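PDB 1P35: early 35 kDa protein, which inhibits host caspases, blocking the apoptosis that viral infection sets off in insect cells, and also suppresses the host's antiviral RNA interference. Local coordinates for residues V179-E184 against K290-N295; T13-C18 against V195-D200; P41-F46 against K119-T124; S101-N106 against V149-L154; M34-T39 against F158-N163. All coordinates share one frame; numbering follows the deposited sequence.

Interaction 1. Residues V179-E184 against K290-N295; sequences VPFAHE and KNVILN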
# COMPACT_ATOMS: atom_id res chain seq x y z
N VAL A 179 15.78 -20.77 -7.67
CA VAL A 179 15.21 -19.77 -6.78
C VAL A 179 16.30 -19.69 -5.73
O VAL A 179 16.58 -20.63 -5.01
CB VAL A 179 13.92 -20.23 -6.16
CG1 VAL A 179 13.27 -19.05 -5.52
CG2 VAL A 179 12.98 -20.86 -7.26
N PRO A 180 16.96 -18.54 -5.64
CA PRO A 180 18.07 -18.35 -4.68
C PRO A 180 17.77 -18.23 -3.20
O PRO A 180 17.87 -17.15 -2.63
CB PRO A 180 18.78 -17.12 -5.26
CG PRO A 180 17.62 -16.29 -5.74
CD PRO A 180 16.76 -17.34 -6.49
N PHE A 181 17.42 -19.35 -2.57
CA PHE A 181 17.14 -19.32 -1.13
C PHE A 181 18.40 -19.47 -0.29
O PHE A 181 18.41 -19.04 0.86
CB PHE A 181 16.15 -20.44 -0.73
CG PHE A 181 14.77 -20.24 -1.26
CD1 PHE A 181 14.12 -19.03 -1.11
CD2 PHE A 181 14.10 -21.29 -1.88
CE1 PHE A 181 12.81 -18.86 -1.56
CE2 PHE A 181 12.78 -21.13 -2.33
CZ PHE A 181 12.14 -19.90 -2.16
N ALA A 182 19.45 -20.09 -0.83
CA ALA A 182 20.65 -20.32 -0.01
C ALA A 182 21.37 -19.06 0.52
O ALA A 182 21.38 -17.97 -0.12
CB ALA A 182 21.67 -21.23 -0.78
N HIS A 183 21.99 -19.24 1.68
CA HIS A 183 22.71 -18.17 2.36
C HIS A 183 24.20 -18.51 2.33
O HIS A 183 24.59 -19.65 1.96
CB HIS A 183 22.30 -18.07 3.84
CG HIS A 183 20.82 -18.09 4.08
ND1 HIS A 183 20.06 -16.95 4.17
CD2 HIS A 183 19.96 -19.13 4.23
CE1 HIS A 183 18.80 -17.27 4.39
NE2 HIS A 183 18.71 -18.59 4.43
N GLU A 184 25.03 -17.52 2.69
CA GLU A 184 26.43 -17.82 2.81
C GLU A 184 26.51 -18.81 4.03
O GLU A 184 25.67 -18.79 4.92
CB GLU A 184 27.21 -16.57 3.16
CG GLU A 184 26.81 -15.98 4.47
CD GLU A 184 25.59 -15.07 4.38
OE1 GLU A 184 24.79 -15.16 3.43
OE2 GLU A 184 25.42 -14.26 5.30
N LYS A 290 20.04 -24.41 1.14
CA LYS A 290 20.14 -24.63 -0.29
C LYS A 290 19.13 -23.88 -1.20
O LYS A 290 18.12 -23.35 -0.73
CB LYS A 290 20.08 -26.16 -0.56
CG LYS A 290 18.85 -26.85 -0.02
CD LYS A 290 18.75 -28.34 -0.44
CE LYS A 290 18.42 -28.55 -1.92
NZ LYS A 290 18.24 -30.00 -2.25
N ASN A 291 19.44 -23.82 -2.50
CA ASN A 291 18.51 -23.20 -3.45
C ASN A 291 17.47 -24.27 -3.86
O ASN A 291 17.63 -25.44 -3.61
CB ASN A 291 19.27 -22.70 -4.71
CG ASN A 291 20.34 -21.67 -4.36
OD1 ASN A 291 20.10 -20.82 -3.49
ND2 ASN A 291 21.49 -21.72 -5.03
N VAL A 292 16.39 -23.83 -4.49
CA VAL A 292 15.38 -24.75 -4.99
C VAL A 292 15.64 -24.67 -6.48
O VAL A 292 15.77 -23.57 -7.03
CB VAL A 292 13.97 -24.25 -4.63
CG1 VAL A 292 12.94 -24.90 -5.52
CG2 VAL A 292 13.69 -24.55 -3.16
N ILE A 293 15.78 -25.81 -7.15
CA ILE A 293 16.09 -25.81 -8.58
C ILE A 293 14.97 -26.58 -9.28
O ILE A 293 14.70 -27.75 -8.91
CB ILE A 293 17.54 -26.41 -8.78
CG1 ILE A 293 18.53 -25.52 -7.97
CG2 ILE A 293 17.97 -26.42 -10.27
CD1 ILE A 293 20.04 -25.80 -8.08
N LEU A 294 14.28 -25.93 -10.22
CA LEU A 294 13.15 -26.59 -10.94
C LEU A 294 13.30 -26.59 -12.45
O LEU A 294 14.16 -25.90 -13.00
CB LEU A 294 11.83 -25.87 -10.59
CG LEU A 294 11.61 -25.88 -9.08
CD1 LEU A 294 10.68 -24.78 -8.69
CD2 LEU A 294 11.17 -27.30 -8.60
N ASN A 295 12.43 -27.36 -13.11
CA ASN A 295 12.37 -27.40 -14.57
C ASN A 295 11.25 -26.45 -14.97
O ASN A 295 10.21 -26.37 -14.29
CB ASN A 295 12.04 -28.82 -15.09
CG ASN A 295 13.18 -29.81 -14.87
OD1 ASN A 295 14.32 -29.54 -15.26
ND2 ASN A 295 12.89 -30.94 -14.25
O HOH W 1 21.62 -18.61 -2.98
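A short two-stranded antiparallel ribbon joins Val179, the last residue of strand 176-179, to Val292, the first of strand 292-295. The two form a hydrogen-bonded pair: Val179 N gives a nearly straight bond to Val292 O (2.9 Å, 168° at the hydrogen), and Val292 N returns one to Val179 O. That carbonyl has a second donor, Phe181 N, because Pro180 is the centre of an inverse gamma turn that breaks the strand. Beyond the turn the side chain of Asn291 takes over from the backbone. Asn291 CG lies beside the backbone N (chi1 -60°), and OD1 accepts from Ala182 N at 2.8 Å, the donor tilted 25° from the plane of the carbonyl. A water gives one hydrogen to Asn291 OD1 and another to Ala182 O, so the same loop residue is held through both its N-H and its carbonyl. Phe181 lies alongside Val292, pointing the same way; Val292 CG2 meets the ring edge in plane, 3.5 Å from CD2, while Val179 CG1 sits over one ring face, offset toward the rim. Phe209 of helix 206-215 packs on Val292, and Val195 and Ala197 of strand 191-199 pack on Phe181. Lys290 NZ forms a salt bridge with Glu211 of helix 206-215. The arrangement is that of a beta ribbon ended by an inverse gamma turn, packed between a helix and a sheet.

Interaction 2. Residues T13-C18 against V195-D200; sequences TIIRDC and VVAYVD. With PO4 (phosphate ion), chain D; EDO (1,2-ethanediol), chain G.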
# COMPACT_ATOMS: atom_id res chain seq x y z
N THR A 13 13.15 -10.96 2.64
CA THR A 13 13.53 -11.14 1.27
C THR A 13 12.28 -11.54 0.47
O THR A 13 11.52 -12.42 0.87
CB THR A 13 14.67 -12.21 1.16
OG1 THR A 13 15.82 -11.75 1.89
CG2 THR A 13 15.09 -12.42 -0.28
N ILE A 14 12.07 -10.85 -0.65
CA ILE A 14 10.94 -11.10 -1.54
C ILE A 14 11.49 -11.36 -2.93
O ILE A 14 12.29 -10.58 -3.44
CB ILE A 14 10.02 -9.87 -1.55
CG1 ILE A 14 9.63 -9.53 -0.10
CG2 ILE A 14 8.76 -10.16 -2.33
CD1 ILE A 14 8.72 -8.33 0.04
N ILE A 15 11.01 -12.43 -3.56
CA ILE A 15 11.50 -12.87 -4.84
C ILE A 15 10.40 -13.20 -5.78
O ILE A 15 9.37 -13.74 -5.37
CB ILE A 15 12.31 -14.18 -4.66
CG1 ILE A 15 13.52 -13.93 -3.77
CG2 ILE A 15 12.63 -14.82 -6.02
CD1 ILE A 15 14.22 -15.28 -3.37
N ARG A 16 10.63 -12.89 -7.06
CA ARG A 16 9.68 -13.24 -8.10
C ARG A 16 10.54 -13.59 -9.31
O ARG A 16 11.53 -12.91 -9.61
CB ARG A 16 8.74 -12.09 -8.48
CG ARG A 16 7.56 -12.59 -9.26
CD ARG A 16 6.67 -11.48 -9.90
NE ARG A 16 7.44 -10.78 -10.92
CZ ARG A 16 7.01 -9.74 -11.62
NH1 ARG A 16 5.79 -9.24 -11.42
NH2 ARG A 16 7.81 -9.21 -12.55
N ASP A 17 10.18 -14.68 -9.99
CA ASP A 17 10.92 -15.11 -11.16
C ASP A 17 9.86 -15.64 -12.11
O ASP A 17 9.17 -16.60 -11.79
CB ASP A 17 11.94 -16.17 -10.78
CG ASP A 17 12.81 -16.60 -11.94
OD1 ASP A 17 12.25 -17.15 -12.91
OD2 ASP A 17 14.05 -16.40 -11.89
N CYS A 18 9.74 -15.00 -13.28
CA CYS A 18 8.72 -15.35 -14.26
C CYS A 18 9.31 -15.54 -15.67
O CYS A 18 10.36 -14.98 -16.00
CB CYS A 18 7.66 -14.22 -14.30
SG CYS A 18 6.80 -13.77 -12.74
N VAL A 195 11.68 -15.28 3.86
CA VAL A 195 11.56 -15.00 2.45
C VAL A 195 10.24 -15.58 1.90
O VAL A 195 9.71 -16.57 2.44
CB VAL A 195 12.81 -15.67 1.73
CG1 VAL A 195 12.82 -17.27 2.01
CG2 VAL A 195 12.81 -15.39 0.27
N VAL A 196 9.70 -14.91 0.88
CA VAL A 196 8.51 -15.35 0.15
C VAL A 196 8.97 -15.27 -1.32
O VAL A 196 9.84 -14.46 -1.65
CB VAL A 196 7.24 -14.44 0.38
CG1 VAL A 196 6.80 -14.50 1.85
CG2 VAL A 196 7.53 -13.00 0.05
N ALA A 197 8.43 -16.17 -2.15
CA ALA A 197 8.73 -16.23 -3.55
C ALA A 197 7.50 -16.64 -4.37
O ALA A 197 6.61 -17.41 -3.92
CB ALA A 197 9.87 -17.18 -3.83
N TYR A 198 7.45 -16.08 -5.57
CA TYR A 198 6.41 -16.33 -6.53
C TYR A 198 7.21 -16.74 -7.79
O TYR A 198 8.06 -15.97 -8.24
CB TYR A 198 5.60 -15.01 -6.78
CG TYR A 198 4.56 -15.11 -7.87
CD1 TYR A 198 4.94 -15.17 -9.22
CD2 TYR A 198 3.19 -15.18 -7.56
CE1 TYR A 198 4.01 -15.27 -10.24
CE2 TYR A 198 2.22 -15.28 -8.57
CZ TYR A 198 2.64 -15.32 -9.92
OH TYR A 198 1.73 -15.30 -10.95
N VAL A 199 6.97 -17.95 -8.34
CA VAL A 199 7.73 -18.42 -9.53
C VAL A 199 6.75 -19.11 -10.47
O VAL A 199 6.08 -20.04 -10.05
CB VAL A 199 8.83 -19.46 -9.18
CG1 VAL A 199 9.69 -19.72 -10.42
CG2 VAL A 199 9.71 -18.98 -8.00
N ASP A 200 6.65 -18.65 -11.73
CA ASP A 200 5.70 -19.23 -12.67
C ASP A 200 6.35 -20.05 -13.75
O ASP A 200 7.57 -20.09 -13.85
CB ASP A 200 4.78 -18.17 -13.29
CG ASP A 200 5.48 -17.21 -14.28
OD1 ASP A 200 6.43 -17.60 -14.97
OD2 ASP A 200 4.99 -16.06 -14.41
P PO4 D . 5.11 -6.77 -14.44
O1 PO4 D . 6.41 -7.42 -14.89
O2 PO4 D . 4.91 -5.49 -15.23
O3 PO4 D . 3.93 -7.70 -14.68
O4 PO4 D . 5.21 -6.50 -12.96
C1 EDO G . 2.80 -10.21 -8.18
O1 EDO G . 1.48 -9.68 -8.52
C2 EDO G . 3.19 -11.34 -9.08
O2 EDO G . 3.40 -10.82 -10.37
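Strands 13-18 and 195-199 run parallel in register, their axes 4.6 Å apart at closest approach and 10° from aligned, with five backbone hydrogen bonds from Val196 N to Thr13 O through Asp200 N to Asp17 O. On the face carrying Thr13, Ile15, Val195 and Ala197, Thr13 CG2 lies beside Val195 CG2 at 3.8 Å, and Ile15 CD1 reaches obliquely to the same methyl. On the other face Ile14 CG2 meets Val196 CG2, and Arg16 runs alongside Tyr198: its CG, anti to the backbone N (chi1 -164°), lies 3.7 Å from Tyr198 CD1. Further out the chain bends at chi3. The guanidinium is turned 55° from the tyrosine ring: NH1 bonds phosphate O4 at 3.2 Å and ethanediol O2, while NH2 bonds phosphate O1 and has a salt bridge to Glu26. Ethanediol C2 sits over the centre of the Tyr198 ring, 3.9 Å above its plane. Cys18 SG makes an oblique sulfur-aromatic contact with that ring. The phosphate, probably from the crystallisation liquor, also bonds Lys58 of the same chain and Arg79 of the second subunit. Ile15 and Asp17 each bond two residues placed two apart, the parallel-strand pattern, here within mixed surroundings.

Interaction 3. Residues P41-F46 against K119-T124; sequences PVLMMF and KSHDYT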
# COMPACT_ATOMS: atom_id res chain seq x y z
N PRO A 41 31.13 -1.70 0.17
CA PRO A 41 29.87 -2.27 -0.29
C PRO A 41 29.54 -3.70 0.20
O PRO A 41 30.40 -4.46 0.69
CB PRO A 41 30.01 -2.22 -1.81
CG PRO A 41 31.17 -1.15 -2.02
CD PRO A 41 32.08 -1.58 -0.94
N VAL A 42 28.25 -4.02 0.08
CA VAL A 42 27.73 -5.32 0.40
C VAL A 42 27.77 -6.02 -0.98
O VAL A 42 27.32 -5.45 -1.98
CB VAL A 42 26.23 -5.23 0.86
CG1 VAL A 42 25.64 -6.62 1.02
CG2 VAL A 42 26.13 -4.43 2.15
N LEU A 43 28.35 -7.21 -1.02
CA LEU A 43 28.39 -8.00 -2.25
C LEU A 43 27.43 -9.19 -2.01
O LEU A 43 27.71 -10.07 -1.19
CB LEU A 43 29.80 -8.54 -2.50
CG LEU A 43 30.93 -7.53 -2.28
CD1 LEU A 43 32.27 -8.05 -2.78
CD2 LEU A 43 30.57 -6.23 -3.01
N MET A 44 26.28 -9.17 -2.67
CA MET A 44 25.35 -10.27 -2.54
C MET A 44 25.43 -11.09 -3.83
O MET A 44 25.35 -10.54 -4.92
CB MET A 44 23.92 -9.77 -2.34
CG MET A 44 22.89 -10.90 -2.38
SD MET A 44 21.19 -10.48 -1.92
CE MET A 44 20.65 -9.36 -3.25
N MET A 45 25.62 -12.38 -3.73
CA MET A 45 25.74 -13.17 -4.96
C MET A 45 24.89 -14.37 -4.91
O MET A 45 24.59 -14.86 -3.83
CB MET A 45 27.19 -13.58 -5.16
CG MET A 45 28.21 -12.43 -4.98
SD MET A 45 29.73 -12.94 -5.77
CE MET A 45 30.92 -11.84 -4.88
N PHE A 46 24.47 -14.86 -6.06
CA PHE A 46 23.67 -16.07 -5.99
C PHE A 46 23.56 -16.69 -7.37
O PHE A 46 23.77 -16.03 -8.41
CB PHE A 46 22.28 -15.75 -5.38
CG PHE A 46 21.48 -14.67 -6.14
CD1 PHE A 46 20.79 -14.98 -7.32
CD2 PHE A 46 21.40 -13.35 -5.64
CE1 PHE A 46 20.03 -14.02 -8.01
CE2 PHE A 46 20.65 -12.36 -6.32
CZ PHE A 46 19.96 -12.70 -7.51
N LYS A 119 38.62 -7.02 -4.63
CA LYS A 119 39.51 -5.87 -4.73
C LYS A 119 38.86 -4.67 -5.40
O LYS A 119 39.06 -3.55 -4.95
CB LYS A 119 40.80 -6.21 -5.49
CG LYS A 119 41.73 -4.98 -5.65
CD LYS A 119 43.07 -5.37 -6.22
CE LYS A 119 44.10 -4.29 -6.00
NZ LYS A 119 45.45 -4.87 -6.24
N SER A 120 38.11 -4.87 -6.47
CA SER A 120 37.48 -3.73 -7.10
C SER A 120 36.54 -3.05 -6.12
O SER A 120 36.13 -1.92 -6.38
CB SER A 120 36.68 -4.13 -8.35
OG SER A 120 35.62 -5.01 -8.04
N HIS A 121 36.20 -3.72 -5.02
CA HIS A 121 35.29 -3.14 -4.02
C HIS A 121 35.98 -2.76 -2.73
O HIS A 121 35.36 -2.56 -1.69
CB HIS A 121 34.09 -4.07 -3.80
CG HIS A 121 33.24 -4.20 -5.01
ND1 HIS A 121 32.66 -3.10 -5.60
CD2 HIS A 121 32.98 -5.25 -5.82
CE1 HIS A 121 32.06 -3.47 -6.72
NE2 HIS A 121 32.24 -4.77 -6.88
N ASP A 122 37.29 -2.66 -2.86
CA ASP A 122 38.18 -2.27 -1.78
C ASP A 122 38.36 -3.32 -0.68
O ASP A 122 38.75 -2.98 0.44
CB ASP A 122 37.72 -0.93 -1.19
CG ASP A 122 38.86 -0.15 -0.56
OD1 ASP A 122 40.04 -0.52 -0.77
OD2 ASP A 122 38.57 0.86 0.12
N TYR A 123 38.02 -4.58 -0.97
CA TYR A 123 38.26 -5.62 0.03
C TYR A 123 39.55 -6.28 -0.40
O TYR A 123 39.57 -7.06 -1.36
CB TYR A 123 37.13 -6.66 0.10
CG TYR A 123 35.83 -6.11 0.66
CD1 TYR A 123 35.65 -5.99 2.04
CD2 TYR A 123 34.80 -5.71 -0.17
CE1 TYR A 123 34.47 -5.48 2.56
CE2 TYR A 123 33.61 -5.19 0.34
CZ TYR A 123 33.46 -5.08 1.71
OH TYR A 123 32.29 -4.57 2.22
N THR A 124 40.64 -5.96 0.31
CA THR A 124 41.95 -6.50 -0.04
C THR A 124 42.69 -7.28 1.03
O THR A 124 43.64 -7.99 0.72
CB THR A 124 42.88 -5.40 -0.53
OG1 THR A 124 43.09 -4.45 0.53
CG2 THR A 124 42.27 -4.66 -1.74
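Pro41, just ahead of strand 42-48, meets both His121 and Tyr123 in the turn that follows helix 110-120. Its CD lies 3.5 Å from His121 O and 4.1 Å from Tyr123 CE2, and the proline ring and the tyrosine side chain slide past each other in opposite directions. The Pro41 carbonyl accepts a hydrogen bond from Tyr123 OH; the modelled distance between Pro41 O and OH, 2.4 Å, is very short, and its exact value is doubtful. Pro41 O lies in the plane of the tyrosine ring, at its edge. Two residues on, Leu43 points toward the turn and packs both methyls against His121. CD2 makes a CH-pi contact with the imidazole, 4.2 Å from the ring centroid and 30° off the normal, while CD1 also reaches Tyr123 CD2, obliquely, at 4.3 Å. His121 CG lies beside the backbone N (chi1 -66°), a setting that helps bring the imidazole across the leucine. The helix end is a Schellman motif: Asp122, with positive phi, is its C-prime residue, and Tyr123 N bonds Leu118 O. Phe4 meets Tyr123 edge to face, and Val153 of the adjacent strand touches His121. Chemically, a hydroxyl-to-carbonyl bond, its modelled length doubtful, would give the buried Tyr123 hydroxyl a partner at the strand entrance, while the rest of the join is apolar packing of proline and leucine against two rings.

Interaction 4. Residues S101-N106 against V149-L154; sequences SVSCQN and VAVCVL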
# COMPACT_ATOMS: atom_id res chain seq x y z
N SER A 101 23.77 -2.79 -7.74
CA SER A 101 24.45 -2.70 -9.02
C SER A 101 24.68 -4.21 -9.42
O SER A 101 25.30 -4.97 -8.70
CB SER A 101 25.79 -1.94 -8.81
OG SER A 101 26.44 -1.73 -10.04
N VAL A 102 24.15 -4.60 -10.58
CA VAL A 102 24.22 -5.98 -11.07
C VAL A 102 25.20 -6.27 -12.23
O VAL A 102 25.25 -5.53 -13.25
CB VAL A 102 22.79 -6.44 -11.55
CG1 VAL A 102 22.81 -7.82 -12.09
CG2 VAL A 102 21.79 -6.32 -10.35
N SER A 103 25.96 -7.34 -12.04
CA SER A 103 26.88 -7.87 -13.06
C SER A 103 26.73 -9.42 -13.05
O SER A 103 26.07 -9.97 -12.15
CB SER A 103 28.36 -7.43 -12.82
OG SER A 103 28.93 -8.00 -11.66
N CYS A 104 27.29 -10.12 -14.02
CA CYS A 104 27.10 -11.58 -14.08
C CYS A 104 28.38 -12.29 -14.42
O CYS A 104 29.15 -11.82 -15.28
CB CYS A 104 26.03 -11.93 -15.14
SG CYS A 104 25.54 -13.68 -15.24
N GLN A 105 28.61 -13.41 -13.72
CA GLN A 105 29.78 -14.26 -13.89
C GLN A 105 29.32 -15.68 -14.16
O GLN A 105 28.41 -16.21 -13.49
CB GLN A 105 30.65 -14.27 -12.62
CG GLN A 105 31.31 -12.92 -12.29
CD GLN A 105 32.15 -12.44 -13.47
OE1 GLN A 105 32.45 -11.26 -13.61
NE2 GLN A 105 32.53 -13.37 -14.32
N ASN A 106 29.90 -16.28 -15.19
CA ASN A 106 29.58 -17.66 -15.46
C ASN A 106 30.18 -18.40 -14.22
O ASN A 106 31.31 -18.07 -13.77
CB ASN A 106 30.26 -18.13 -16.75
CG ASN A 106 29.96 -19.57 -17.08
OD1 ASN A 106 30.21 -20.46 -16.25
ND2 ASN A 106 29.41 -19.83 -18.29
N VAL A 149 26.17 -16.79 -12.09
CA VAL A 149 26.20 -16.11 -10.80
C VAL A 149 25.89 -14.63 -10.92
O VAL A 149 26.59 -13.92 -11.64
CB VAL A 149 27.58 -16.20 -10.12
CG1 VAL A 149 27.56 -15.39 -8.82
CG2 VAL A 149 27.97 -17.67 -9.82
N ALA A 150 24.85 -14.18 -10.23
CA ALA A 150 24.48 -12.77 -10.24
C ALA A 150 25.29 -12.12 -9.13
O ALA A 150 25.26 -12.61 -8.00
CB ALA A 150 22.94 -12.60 -9.98
N VAL A 151 25.99 -11.02 -9.45
CA VAL A 151 26.84 -10.33 -8.45
C VAL A 151 26.15 -8.99 -8.20
O VAL A 151 26.05 -8.16 -9.11
CB VAL A 151 28.26 -10.11 -9.02
CG1 VAL A 151 29.11 -9.36 -8.02
CG2 VAL A 151 28.89 -11.48 -9.43
N CYS A 152 25.66 -8.80 -6.99
CA CYS A 152 24.91 -7.60 -6.66
C CYS A 152 25.65 -6.69 -5.68
O CYS A 152 25.98 -7.13 -4.59
CB CYS A 152 23.57 -8.07 -6.12
SG CYS A 152 22.86 -9.38 -7.30
N VAL A 153 25.91 -5.44 -6.07
CA VAL A 153 26.68 -4.55 -5.20
C VAL A 153 25.81 -3.47 -4.60
O VAL A 153 25.01 -2.87 -5.28
CB VAL A 153 27.88 -3.84 -5.91
CG1 VAL A 153 28.66 -3.02 -4.88
CG2 VAL A 153 28.82 -4.87 -6.58
N LEU A 154 25.94 -3.26 -3.29
CA LEU A 154 25.15 -2.25 -2.64
C LEU A 154 26.10 -1.21 -2.09
O LEU A 154 26.87 -1.51 -1.18
CB LEU A 154 24.34 -2.87 -1.50
CG LEU A 154 23.33 -1.92 -0.83
CD1 LEU A 154 22.35 -1.46 -1.89
CD2 LEU A 154 22.56 -2.65 0.32
O HOH W 2 28.19 -6.16 -9.82
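Six backbone hydrogen bonds tie strand 101-106 to strand 149-154 antiparallel, in three hydrogen-bonded pairs: Ser101 with Val153, Ser103 with Val151, and Gln105 with Val149. The Val151 N to Ser103 O bond is almost straight, 2.9 Å with 174° at the hydrogen, whereas Val149 N to Gln105 O bends to 133°. CA-H...O contacts supplement them, as from Val102 CA to Val151 O at 3.5 Å. One water joins the strands as well, lying 2.7 Å from Ser103 OG and donating to Val151 O. Van der Waals contacts run along the face bearing the serines: Ser103 OG rests 3.4 Å from Val151 CB, and the Gln105 and Val151 side chains cross obliquely, Gln105 CG 4.0 Å from Val151 CG2. On the opposite face Val102 CG2 only brushes Cys152 SG. Strand 42-48 bonds the far side of 149-154, and Ile117 of helix 110-120 packs on Gln105. Cohesion thus comes chiefly from the backbone ladder, and the serine hydroxyl adds a water link to a carbonyl already bonded within it.

Interaction 5. Residues M34-T39 against F158-N163; sequences MNTQLT and FENGSN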
# COMPACT_ATOMS: atom_id res chain seq x y z
N MET A 34 20.05 -4.38 7.51
CA MET A 34 20.08 -3.63 8.77
C MET A 34 21.32 -2.83 9.24
O MET A 34 21.19 -2.01 10.15
CB MET A 34 19.70 -4.57 9.91
CG MET A 34 18.22 -4.82 10.05
SD MET A 34 17.35 -3.29 10.47
CE MET A 34 18.31 -2.68 11.99
N ASN A 35 22.49 -3.05 8.65
CA ASN A 35 23.70 -2.32 9.10
C ASN A 35 23.82 -0.82 8.77
O ASN A 35 23.41 -0.37 7.70
CB ASN A 35 24.93 -3.04 8.58
CG ASN A 35 24.96 -4.48 8.99
OD1 ASN A 35 23.99 -5.22 8.76
ND2 ASN A 35 26.05 -4.90 9.61
N THR A 36 24.38 -0.05 9.71
CA THR A 36 24.56 1.41 9.52
C THR A 36 26.03 1.79 9.38
O THR A 36 26.36 2.77 8.72
CB THR A 36 24.01 2.28 10.69
OG1 THR A 36 24.59 1.85 11.93
CG2 THR A 36 22.50 2.24 10.74
N GLN A 37 26.90 1.02 10.03
CA GLN A 37 28.34 1.27 9.98
C GLN A 37 28.82 1.25 8.52
O GLN A 37 28.94 2.29 7.88
CB GLN A 37 29.10 0.22 10.82
CG GLN A 37 28.94 -1.26 10.36
CD GLN A 37 27.58 -1.88 10.71
OE1 GLN A 37 26.59 -1.17 10.93
NE2 GLN A 37 27.54 -3.22 10.74
N LEU A 38 29.07 0.04 8.02
CA LEU A 38 29.53 -0.25 6.66
C LEU A 38 30.16 0.89 5.87
O LEU A 38 29.50 1.84 5.45
CB LEU A 38 28.38 -0.85 5.85
CG LEU A 38 27.76 -2.12 6.41
CD1 LEU A 38 26.60 -2.55 5.51
CD2 LEU A 38 28.81 -3.21 6.53
N THR A 39 31.47 0.76 5.65
CA THR A 39 32.22 1.74 4.87
C THR A 39 32.48 1.19 3.46
O THR A 39 32.80 1.94 2.54
CB THR A 39 33.55 2.09 5.58
OG1 THR A 39 34.32 0.89 5.74
CG2 THR A 39 33.27 2.67 6.96
N PHE A 158 23.68 3.74 1.81
CA PHE A 158 22.22 3.48 1.84
C PHE A 158 21.52 3.77 3.17
O PHE A 158 22.11 3.70 4.25
CB PHE A 158 21.92 2.02 1.41
CG PHE A 158 22.27 0.97 2.46
CD1 PHE A 158 23.54 0.44 2.54
CD2 PHE A 158 21.31 0.54 3.36
CE1 PHE A 158 23.86 -0.51 3.50
CE2 PHE A 158 21.63 -0.42 4.35
CZ PHE A 158 22.90 -0.93 4.41
N GLU A 159 20.24 4.09 3.09
CA GLU A 159 19.51 4.36 4.31
C GLU A 159 18.91 3.08 4.94
O GLU A 159 18.16 2.32 4.30
CB GLU A 159 18.43 5.40 4.04
CG GLU A 159 18.62 6.68 4.84
CD GLU A 159 18.57 6.44 6.36
OE1 GLU A 159 18.36 5.27 6.78
OE2 GLU A 159 18.73 7.41 7.13
N ASN A 160 19.29 2.85 6.19
CA ASN A 160 18.86 1.72 7.01
C ASN A 160 17.46 1.17 6.68
O ASN A 160 17.29 0.02 6.28
CB ASN A 160 18.88 2.17 8.47
CG ASN A 160 19.10 1.02 9.44
OD1 ASN A 160 20.11 0.30 9.37
ND2 ASN A 160 18.18 0.85 10.36
N GLY A 161 16.45 2.01 6.85
CA GLY A 161 15.10 1.56 6.58
C GLY A 161 14.65 1.31 5.16
O GLY A 161 13.48 1.04 4.96
N SER A 162 15.53 1.41 4.18
CA SER A 162 15.18 1.14 2.79
C SER A 162 15.09 -0.33 2.37
O SER A 162 15.76 -1.18 2.94
CB SER A 162 16.24 1.76 1.84
OG SER A 162 16.16 3.16 1.77
N ASN A 163 14.26 -0.61 1.35
CA ASN A 163 14.25 -1.93 0.72
C ASN A 163 15.39 -1.79 -0.30
O ASN A 163 15.54 -0.69 -0.92
CB ASN A 163 12.98 -2.21 -0.07
CG ASN A 163 11.80 -2.59 0.82
OD1 ASN A 163 11.88 -3.53 1.61
ND2 ASN A 163 10.71 -1.88 0.68
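Phe158 holds CG between its backbone N and carbonyl carbon (chi1 74°), and Asn160 has CG anti to the backbone N (chi1 -153°); these two side chains reach the loop 34-39. The phenylalanine ring meets Leu38, whose CD1 lies in the ring plane at the edge, 4.0 Å from Phe158 CE1. Asn35 O approaches the tip of the same ring from an oblique direction, 3.4 Å from Phe158 CZ. The Asn160 side chain sits against Met34 and Thr36: Met34, bent at chi2 and chi3, curls its methyl end back toward the amide, while the Thr36 methyl comes up on it obliquely, CG2 being 3.8 Å from Asn160 CG. The Asn160 amide is probably turned over in the model, so its polar partners remain uncertain. Asn35 OD1 accepts from Asp9 N, outside the two loops. The contact joins two irregular connections: residues 34-39 lead from strand 24-33 to strand 42-48, while the loop 158-163 lies between strands 148-154 and 164-170. Phe158 also packs on Ile33 and on Glu98 of strand 98-106, and Leu38 on Ile8, placing the paired loops at the ends of these strands.

Interactions 1 and 2 lie nearest the middle of the chain, their centres about 11 Å apart, and touch where Phe181 and Val179 pack on strand 191-199. Interactions 3 and 4, with centres about 10 Å apart, share the neighbouring strands 42-48 and 148-154; backbone bonds probably join Met44 to Cys152 and Phe46 to Ala150. Pro180 against Phe46 connects interaction 1 to interaction 3. Interaction 5 adjoins interactions 3 and 4 in sequence without otherwise touching them. Along the chain, interactions 3, 4 and 5 are nested inside the loop closed by interaction 2, whereas interactions 1 and 2 alternate. Sequence-distant segments are thereby woven into the body of this caspase inhibitor.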